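Exopolygalacturonate lyase (Vibrio vulnificus, PDB 5A29) binds a manganese ion and, as a family 2 polysaccharide lyase, probably cleaves the pectic polymer polygalacturonate by beta-elimination. Local coordinates at residues A[68-76]-A[548-556]; A[110-118]-A[164-173]. All blocks are in the same frame, centred on the assembly; numbering follows the deposited sequence.

Contact 1 of 2, residues A[68-76]-A[548-556]; sequences PVEWIYPDG and YIHGEFAGK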
loop_
_atom_site.group_PDB
_atom_site.type_symbol
_atom_site.label_atom_id
_atom_site.label_comp_id
_atom_site.label_asym_id
_atom_site.label_seq_id
_atom_site.Cartn_x
_atom_site.Cartn_y
_atom_site.Cartn_z
ATOM N N PRO A 68 11.094 -5.767 -22.155
ATOM C CA PRO A 68 10.979 -4.942 -20.913
ATOM C C PRO A 68 10.748 -3.469 -21.174
ATOM O O PRO A 68 11.270 -2.904 -22.182
ATOM C CB PRO A 68 12.327 -5.152 -20.233
ATOM C CG PRO A 68 12.834 -6.466 -20.739
ATOM C CD PRO A 68 12.373 -6.517 -22.185
ATOM N N VAL A 69 9.956 -2.840 -20.307
ATOM C CA VAL A 69 9.520 -1.470 -20.540
ATOM C C VAL A 69 10.674 -0.506 -20.225
ATOM O O VAL A 69 11.662 -0.896 -19.588
ATOM C CB VAL A 69 8.273 -1.103 -19.736
ATOM C CG1 VAL A 69 7.045 -1.893 -20.200
ATOM C CG2 VAL A 69 8.567 -1.272 -18.226
ATOM N N GLU A 70 10.551 0.734 -20.727
ATOM C CA GLU A 70 11.634 1.705 -20.665
ATOM C C GLU A 70 11.195 3.034 -20.065
ATOM O O GLU A 70 10.142 3.542 -20.387
ATOM C CB GLU A 70 12.126 1.996 -22.120
ATOM C CG GLU A 70 12.841 0.814 -22.716
ATOM C CD GLU A 70 13.258 1.056 -24.170
ATOM O OE1 GLU A 70 12.710 1.959 -24.841
ATOM O OE2 GLU A 70 14.154 0.341 -24.617
ATOM N N TRP A 71 12.047 3.621 -19.229
ATOM C CA TRP A 71 11.871 5.064 -18.913
ATOM C C TRP A 71 12.438 5.854 -20.095
ATOM O O TRP A 71 13.536 5.514 -20.563
ATOM C CB TRP A 71 12.685 5.444 -17.645
ATOM C CG TRP A 71 12.283 6.811 -17.130
ATOM C CD1 TRP A 71 12.889 7.993 -17.402
ATOM C CD2 TRP A 71 11.138 7.117 -16.295
ATOM N NE1 TRP A 71 12.184 9.040 -16.804
ATOM C CE2 TRP A 71 11.123 8.523 -16.103
ATOM C CE3 TRP A 71 10.133 6.328 -15.686
ATOM C CZ2 TRP A 71 10.163 9.167 -15.334
ATOM C CZ3 TRP A 71 9.161 6.974 -14.897
ATOM C CH2 TRP A 71 9.197 8.377 -14.714
ATOM N N ILE A 72 11.704 6.870 -20.554
ATOM C CA ILE A 72 12.195 7.773 -21.584
ATOM C C ILE A 72 12.521 9.128 -20.954
ATOM O O ILE A 72 11.621 9.821 -20.469
ATOM C CB ILE A 72 11.143 7.981 -22.672
ATOM C CG1 ILE A 72 10.865 6.624 -23.348
ATOM C CG2 ILE A 72 11.652 9.001 -23.723
ATOM C CD1 ILE A 72 9.638 6.678 -24.238
ATOM N N TYR A 73 13.795 9.503 -20.976
ATOM C CA TYR A 73 14.202 10.829 -20.475
ATOM C C TYR A 73 13.878 12.020 -21.387
ATOM O O TYR A 73 13.623 11.831 -22.565
ATOM C CB TYR A 73 15.688 10.829 -20.168
ATOM C CG TYR A 73 15.989 9.974 -18.992
ATOM C CD1 TYR A 73 15.962 10.512 -17.701
ATOM C CD2 TYR A 73 16.348 8.641 -19.147
ATOM C CE1 TYR A 73 16.315 9.749 -16.605
ATOM C CE2 TYR A 73 16.671 7.853 -18.045
ATOM C CZ TYR A 73 16.613 8.425 -16.777
ATOM O OH TYR A 73 16.941 7.692 -15.678
ATOM N N PRO A 74 13.871 13.256 -20.831
ATOM C CA PRO A 74 13.543 14.363 -21.731
ATOM C C PRO A 74 14.488 14.463 -22.978
ATOM O O PRO A 74 14.034 14.909 -24.023
ATOM C CB PRO A 74 13.621 15.607 -20.807
ATOM C CG PRO A 74 13.288 15.063 -19.431
ATOM C CD PRO A 74 13.965 13.694 -19.418
ATOM N N ASP A 75 15.750 14.055 -22.861
ATOM C CA ASP A 75 16.702 14.189 -23.978
ATOM C C ASP A 75 16.527 13.023 -24.959
ATOM O O ASP A 75 17.191 12.960 -25.989
ATOM C CB ASP A 75 18.156 14.245 -23.484
ATOM C CG ASP A 75 18.607 12.940 -22.839
ATOM O OD1 ASP A 75 17.748 12.174 -22.371
ATOM O OD2 ASP A 75 19.821 12.672 -22.780
ATOM N N GLY A 76 15.664 12.084 -24.608
ATOM C CA GLY A 76 15.234 11.041 -25.513
ATOM C C GLY A 76 15.972 9.752 -25.243
ATOM O O GLY A 76 15.627 8.717 -25.806
ATOM N N TYR A 548 5.764 2.674 -7.643
ATOM C CA TYR A 548 5.588 3.602 -8.778
ATOM C C TYR A 548 6.990 4.253 -8.946
ATOM O O TYR A 548 7.907 4.039 -8.088
ATOM C CB TYR A 548 4.510 4.698 -8.557
ATOM C CG TYR A 548 4.878 5.587 -7.389
ATOM C CD1 TYR A 548 4.545 5.195 -6.082
ATOM C CD2 TYR A 548 5.714 6.736 -7.560
ATOM C CE1 TYR A 548 4.935 5.937 -4.972
ATOM C CE2 TYR A 548 6.153 7.463 -6.443
ATOM C CZ TYR A 548 5.748 7.065 -5.154
ATOM O OH TYR A 548 6.108 7.808 -4.026
ATOM N N ILE A 549 7.170 4.953 -10.081
ATOM C CA ILE A 549 8.399 5.711 -10.339
ATOM C C ILE A 549 7.926 7.086 -10.758
ATOM O O ILE A 549 6.985 7.206 -11.543
ATOM C CB ILE A 549 9.264 5.047 -11.460
ATOM C CG1 ILE A 549 9.536 3.593 -11.037
ATOM C CG2 ILE A 549 10.601 5.810 -11.698
ATOM C CD1 ILE A 549 10.386 2.784 -12.013
ATOM N N HIS A 550 8.595 8.117 -10.230
ATOM C CA HIS A 550 8.172 9.474 -10.444
ATOM C C HIS A 550 9.405 10.298 -10.909
ATOM O O HIS A 550 10.448 10.282 -10.244
ATOM C CB HIS A 550 7.677 10.031 -9.118
ATOM C CG HIS A 550 7.102 11.403 -9.225
ATOM N ND1 HIS A 550 7.171 12.324 -8.189
ATOM C CD2 HIS A 550 6.480 12.028 -10.251
ATOM C CE1 HIS A 550 6.600 13.452 -8.580
ATOM N NE2 HIS A 550 6.165 13.299 -9.825
ATOM N N GLY A 551 9.262 11.004 -12.016
ATOM C CA GLY A 551 10.337 11.914 -12.489
ATOM C C GLY A 551 9.878 12.570 -13.774
ATOM O O GLY A 551 8.667 12.761 -13.989
ATOM N N GLU A 552 10.839 12.934 -14.635
ATOM C CA GLU A 552 10.490 13.566 -15.926
ATOM C C GLU A 552 10.483 12.469 -17.007
ATOM O O GLU A 552 11.472 11.757 -17.187
ATOM C CB GLU A 552 11.520 14.675 -16.328
ATOM C CG GLU A 552 11.587 15.887 -15.386
ATOM C CD GLU A 552 12.500 15.696 -14.153
ATOM O OE1 GLU A 552 13.610 15.078 -14.231
ATOM O OE2 GLU A 552 12.112 16.208 -13.070
ATOM N N PHE A 553 9.377 12.363 -17.712
ATOM C CA PHE A 553 9.223 11.299 -18.713
ATOM C C PHE A 553 9.036 11.988 -20.047
ATOM O O PHE A 553 8.041 12.644 -20.231
ATOM C CB PHE A 553 7.968 10.454 -18.387
ATOM C CG PHE A 553 7.898 9.149 -19.163
ATOM C CD1 PHE A 553 7.408 9.131 -20.477
ATOM C CD2 PHE A 553 8.415 7.979 -18.615
ATOM C CE1 PHE A 553 7.390 7.945 -21.217
ATOM C CE2 PHE A 553 8.392 6.787 -19.359
ATOM C CZ PHE A 553 7.882 6.778 -20.659
ATOM N N ALA A 554 9.984 11.847 -20.972
ATOM C CA ALA A 554 9.859 12.516 -22.296
ATOM C C ALA A 554 9.502 13.989 -22.110
ATOM O O ALA A 554 10.181 14.706 -21.366
ATOM C CB ALA A 554 8.796 11.856 -23.147
ATOM N N GLY A 555 8.390 14.392 -22.714
ATOM C CA GLY A 555 7.928 15.790 -22.693
ATOM C C GLY A 555 7.321 16.251 -21.373
ATOM O O GLY A 555 7.007 17.431 -21.234
ATOM N N LYS A 556 7.172 15.341 -20.394
ATOM C CA LYS A 556 6.284 15.598 -19.265
ATOM C C LYS A 556 7.078 15.718 -17.983
ATOM O O LYS A 556 7.747 14.790 -17.588
ATOM C CB LYS A 556 5.234 14.491 -19.138
ATOM C CG LYS A 556 3.947 14.994 -18.543
ATOM C CD LYS A 556 3.402 13.974 -17.580
ATOM C CE LYS A 556 1.898 13.909 -17.675
ATOM N NZ LYS A 556 1.541 13.321 -18.998
#
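Trp71 and Phe553 meet in a T-shaped pair: the edge of the phenylalanine ring, led by CD2, points at the middle of the six-membered ring of the indole, with centroids 5.0 Å apart and planes at 77°. Trp71 runs anti to its own nitrogen (chi1 -167°), which carries the indole across the bend in the other segment. There its NE1 donates to Glu552 O at 2.8 Å, a bent bond that meets the carbonyl from above its plane. Tryptophan suits this place because one side chain supplies both a broad apolar face and a donor for a main-chain oxygen. The far end of the indole reaches Ile549, whose CG2 lies 3.7 Å from Trp71 CZ3. Its CZ2 edge passes Gly551, where the chain turns its corner; a side chain here would point toward the indole and lie against CZ2, so glycine fits.

Ile72 lies over the Phe553 face, with CB 4.3 Å from the ring centroid in a CH-pi contact, so this phenylalanine offers its edge to one neighbour and its face to the next. Ile72 O accepts from Ala554 N at 2.7 Å. Beyond it Pro74 CG rests 3.6 Å from Glu552 CB, while Glu552 OE1 is hydrogen-bonded to Asn148 N. Both chains then turn off, in a type I turn from Tyr73 to Gly76 and a type II' turn from Phe553 to Lys556.

Strand 70-72 is an outermost strand of a four-stranded antiparallel sheet, paired with strand 78-82; Trp71 and Ile549 also touch Phe135 of strand 135-137, and Phe553 packs on Glu564 of helix 561-564.

Contact 2 of 2, residues A[110-118]-A[164-173]; sequences AVRITRYFM and FLYHVDPHAT
Ala110 opens the contact with its CB 3.5 Å from Phe164 CZ, its small methyl leaving room for the ring to come close to the helix backbone. Val111 CG2 touches the same ring atom and, at 4.0 Å, Val168 CG2; one methyl thus meets both Phe164 and Val168. At Thr114 the hydroxyl sits at the edge of the Phe164 ring, near its plane. Chi1 of -64° puts OG1 beside the backbone N, where it donates to Ala110 O at 2.9 Å, satisfying a buried polar group, while CG2 packs on Leu165 and Val168. Arg115 lays CB against Val168 CG1. A water donates to Val168 O at 2.7 Å, but its link to Arg115 NH1 is doubtful, the two atoms being modelled too close. Met118, flexible and long, pushes CE to 3.4 Å from Ala172 CB, a tight fit, with SD beside Asp169 CB. A second water links Met118 O to Asp169 OD2, while OD1 of this N-cap aspartate accepts from Ala172 N.

Helical segments 110-118 and 164-168, parts of helices 105-120 and 162-168, cross at -74°, their axes 9.9 Å apart at the closest; Met118 reaches the start of helix 170-184, and helix 88-101 packs against both segments.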
loop_
_atom_site.group_PDB
_atom_site.type_symbol
_atom_site.label_atom_id
_atom_site.label_comp_id
_atom_site.label_asym_id
_atom_site.label_seq_id
_atom_site.Cartn_x
_atom_site.Cartn_y
_atom_site.Cartn_z
ATOM N N ALA A 110 13.446 -16.945 -6.587
ATOM C CA ALA A 110 13.234 -15.684 -5.780
ATOM C C ALA A 110 14.515 -15.382 -4.951
ATOM O O ALA A 110 15.015 -14.231 -4.930
ATOM C CB ALA A 110 12.038 -15.857 -4.830
ATOM N N VAL A 111 15.070 -16.439 -4.338
ATOM C CA VAL A 111 16.353 -16.289 -3.597
ATOM C C VAL A 111 17.472 -15.806 -4.499
ATOM O O VAL A 111 18.140 -14.789 -4.213
ATOM C CB VAL A 111 16.744 -17.561 -2.840
ATOM C CG1 VAL A 111 18.170 -17.429 -2.203
ATOM C CG2 VAL A 111 15.724 -17.890 -1.781
ATOM N N ARG A 112 17.624 -16.448 -5.662
ATOM C CA ARG A 112 18.634 -16.030 -6.615
ATOM C C ARG A 112 18.567 -14.558 -7.068
ATOM O O ARG A 112 19.596 -13.858 -7.170
ATOM C CB ARG A 112 18.625 -16.985 -7.855
ATOM C CG ARG A 112 19.871 -16.862 -8.743
ATOM C CD ARG A 112 19.916 -17.949 -9.840
ATOM N NE ARG A 112 19.010 -17.530 -10.901
ATOM C CZ ARG A 112 19.369 -16.805 -11.957
ATOM N NH1 ARG A 112 20.632 -16.502 -12.160
ATOM N NH2 ARG A 112 18.450 -16.403 -12.828
ATOM N N ILE A 113 17.371 -14.099 -7.417
ATOM C CA ILE A 113 17.158 -12.692 -7.795
ATOM C C ILE A 113 17.531 -11.769 -6.601
ATOM O O ILE A 113 18.180 -10.708 -6.754
ATOM C CB ILE A 113 15.663 -12.461 -8.103
ATOM C CG1 ILE A 113 15.298 -13.215 -9.420
ATOM C CG2 ILE A 113 15.407 -10.944 -8.218
ATOM C CD1 ILE A 113 13.808 -13.461 -9.644
ATOM N N THR A 114 16.989 -12.118 -5.450
ATOM C CA THR A 114 17.094 -11.264 -4.264
ATOM C C THR A 114 18.564 -11.174 -3.829
ATOM O O THR A 114 19.077 -10.071 -3.534
ATOM C CB THR A 114 16.181 -11.778 -3.164
ATOM O OG1 THR A 114 14.809 -11.671 -3.657
ATOM C CG2 THR A 114 16.292 -10.924 -1.908
ATOM N N ARG A 115 19.243 -12.315 -3.826
ATOM C CA ARG A 115 20.630 -12.354 -3.356
ATOM C C ARG A 115 21.493 -11.509 -4.300
ATOM O O ARG A 115 22.409 -10.793 -3.855
ATOM C CB ARG A 115 21.119 -13.799 -3.300
ATOM C CG ARG A 115 22.400 -13.910 -2.485
ATOM C CD ARG A 115 23.128 -15.225 -2.573
ATOM N NE ARG A 115 22.341 -16.409 -2.271
ATOM C CZ ARG A 115 21.858 -16.728 -1.077
ATOM N NH1 ARG A 115 21.960 -15.887 -0.065
ATOM N NH2 ARG A 115 21.207 -17.867 -0.922
ATOM N N TYR A 116 21.207 -11.530 -5.600
ATOM C CA TYR A 116 22.029 -10.740 -6.539
ATOM C C TYR A 116 21.782 -9.208 -6.353
ATOM O O TYR A 116 22.694 -8.391 -6.483
ATOM C CB TYR A 116 21.691 -11.123 -7.977
ATOM C CG TYR A 116 22.458 -10.373 -9.038
ATOM C CD1 TYR A 116 23.766 -10.778 -9.399
ATOM C CD2 TYR A 116 21.919 -9.264 -9.651
ATOM C CE1 TYR A 116 24.475 -10.074 -10.389
ATOM C CE2 TYR A 116 22.604 -8.560 -10.639
ATOM C CZ TYR A 116 23.902 -8.964 -10.990
ATOM O OH TYR A 116 24.596 -8.247 -11.949
ATOM N N PHE A 117 20.504 -8.833 -6.213
ATOM C CA PHE A 117 20.148 -7.460 -5.914
ATOM C C PHE A 117 20.891 -6.978 -4.645
ATOM O O PHE A 117 21.512 -5.916 -4.669
ATOM C CB PHE A 117 18.622 -7.278 -5.671
ATOM C CG PHE A 117 18.259 -5.824 -5.463
ATOM C CD1 PHE A 117 18.192 -4.951 -6.553
ATOM C CD2 PHE A 117 18.246 -5.303 -4.187
ATOM C CE1 PHE A 117 17.957 -3.564 -6.393
ATOM C CE2 PHE A 117 18.028 -3.920 -4.009
ATOM C CZ PHE A 117 17.870 -3.072 -5.111
ATOM N N MET A 118 20.807 -7.754 -3.571
ATOM C CA MET A 118 21.364 -7.345 -2.293
ATOM C C MET A 118 22.902 -7.390 -2.305
ATOM O O MET A 118 23.547 -6.566 -1.655
ATOM C CB MET A 118 20.783 -8.180 -1.148
ATOM C CG MET A 118 19.290 -7.860 -0.924
ATOM S SD MET A 118 18.432 -8.632 0.451
ATOM C CE MET A 118 18.810 -7.445 1.709
ATOM N N PHE A 164 11.113 -12.385 3.869
ATOM C CA PHE A 164 11.824 -13.185 2.859
ATOM C C PHE A 164 13.175 -12.517 2.643
ATOM O O PHE A 164 14.232 -13.167 2.479
ATOM C CB PHE A 164 11.014 -13.194 1.524
ATOM C CG PHE A 164 11.755 -13.873 0.423
ATOM C CD1 PHE A 164 11.805 -15.295 0.393
ATOM C CD2 PHE A 164 12.383 -13.134 -0.557
ATOM C CE1 PHE A 164 12.542 -15.958 -0.588
ATOM C CE2 PHE A 164 13.100 -13.778 -1.570
ATOM C CZ PHE A 164 13.201 -15.200 -1.564
ATOM N N LEU A 165 13.194 -11.193 2.633
ATOM C CA LEU A 165 14.477 -10.497 2.435
ATOM C C LEU A 165 15.440 -10.913 3.601
ATOM O O LEU A 165 16.659 -11.117 3.380
ATOM C CB LEU A 165 14.322 -8.948 2.446
ATOM C CG LEU A 165 13.398 -8.346 1.366
ATOM C CD1 LEU A 165 13.171 -6.850 1.583
ATOM C CD2 LEU A 165 13.865 -8.631 -0.069
ATOM N N TYR A 166 14.879 -11.033 4.797
ATOM C CA TYR A 166 15.650 -11.402 5.998
ATOM C C TYR A 166 16.195 -12.844 5.819
ATOM O O TYR A 166 17.330 -13.166 6.174
ATOM C CB TYR A 166 14.756 -11.337 7.250
ATOM C CG TYR A 166 15.588 -11.447 8.510
ATOM C CD1 TYR A 166 16.260 -10.336 9.013
ATOM C CD2 TYR A 166 15.731 -12.667 9.168
ATOM C CE1 TYR A 166 17.062 -10.447 10.148
ATOM C CE2 TYR A 166 16.549 -12.797 10.283
ATOM C CZ TYR A 166 17.232 -11.681 10.744
ATOM O OH TYR A 166 18.020 -11.793 11.879
ATOM N N HIS A 167 15.338 -13.730 5.361
ATOM C CA HIS A 167 15.736 -15.064 4.958
ATOM C C HIS A 167 16.904 -15.090 3.979
ATOM O O HIS A 167 17.786 -15.905 4.150
ATOM C CB HIS A 167 14.513 -15.846 4.413
ATOM C CG HIS A 167 14.860 -17.136 3.732
ATOM N ND1 HIS A 167 15.006 -18.325 4.422
ATOM C CD2 HIS A 167 15.004 -17.445 2.417
ATOM C CE1 HIS A 167 15.256 -19.306 3.563
ATOM N NE2 HIS A 167 15.266 -18.798 2.339
ATOM N N VAL A 168 16.937 -14.225 2.972
ATOM C CA VAL A 168 18.002 -14.246 1.980
ATOM C C VAL A 168 19.283 -13.612 2.556
ATOM O O VAL A 168 20.357 -14.189 2.410
ATOM C CB VAL A 168 17.590 -13.584 0.664
ATOM C CG1 VAL A 168 18.765 -13.458 -0.303
ATOM C CG2 VAL A 168 16.439 -14.349 0.002
ATOM N N ASP A 169 19.167 -12.477 3.266
ATOM C CA ASP A 169 20.348 -11.793 3.779
ATOM C C ASP A 169 20.027 -10.996 5.050
ATOM O O ASP A 169 19.653 -9.816 4.949
ATOM C CB ASP A 169 20.860 -10.870 2.680
ATOM C CG ASP A 169 22.191 -10.222 3.021
ATOM O OD1 ASP A 169 22.566 -10.177 4.231
ATOM O OD2 ASP A 169 22.806 -9.687 2.066
ATOM N N PRO A 170 20.076 -11.650 6.223
ATOM C CA PRO A 170 19.579 -11.016 7.454
ATOM C C PRO A 170 20.372 -9.749 7.831
ATOM O O PRO A 170 19.804 -8.793 8.322
ATOM C CB PRO A 170 19.747 -12.097 8.516
ATOM C CG PRO A 170 20.626 -13.171 7.887
ATOM C CD PRO A 170 20.443 -13.068 6.419
ATOM N N HIS A 171 21.645 -9.699 7.474
ATOM C CA HIS A 171 22.486 -8.594 7.894
ATOM C C HIS A 171 22.127 -7.364 7.058
ATOM O O HIS A 171 21.986 -6.251 7.576
ATOM C CB HIS A 171 23.987 -9.016 7.717
ATOM C CG HIS A 171 24.979 -7.996 8.160
ATOM N ND1 HIS A 171 25.559 -7.089 7.291
ATOM C CD2 HIS A 171 25.524 -7.751 9.379
ATOM C CE1 HIS A 171 26.406 -6.320 7.958
ATOM N NE2 HIS A 171 26.392 -6.690 9.228
ATOM N N ALA A 172 21.985 -7.555 5.751
ATOM C CA ALA A 172 21.575 -6.469 4.892
ATOM C C ALA A 172 20.127 -5.969 5.222
ATOM O O ALA A 172 19.871 -4.759 5.098
ATOM C CB ALA A 172 21.734 -6.831 3.407
ATOM N N THR A 173 19.245 -6.876 5.648
ATOM C CA THR A 173 17.845 -6.508 5.944
ATOM C C THR A 173 17.772 -5.742 7.252
ATOM O O THR A 173 17.085 -4.694 7.327
ATOM C CB THR A 173 16.944 -7.738 5.987
ATOM O OG1 THR A 173 17.024 -8.329 4.679
ATOM C CG2 THR A 173 15.442 -7.307 6.289
HETATM O O HOH W 1 20.407 -16.772 1.564
HETATM O O HOH W 2 24.484 -7.648 1.089
#

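Contact 2 is nested, along the chain, inside the loop closed by contact 1, but the two do not touch: their centres lie 29 Å apart and their nearest atoms about 11 Å. Contact 1 brings a region near the C-terminus back to an early strand, and segment 548-556 extends from it to the manganese site, formed by His133, Glu154 and His196, where Tyr548 and His550 lie. The side chain of His550 is about 4 Å from the metal, the backbone O of His550 accepts from His133 ND1, and Tyr548 OH is hydrogen-bonded to Glu154 OE2, so this segment probably helps position two of the ligands. Contact 2, by contrast, is helix packing away from the annotated sites.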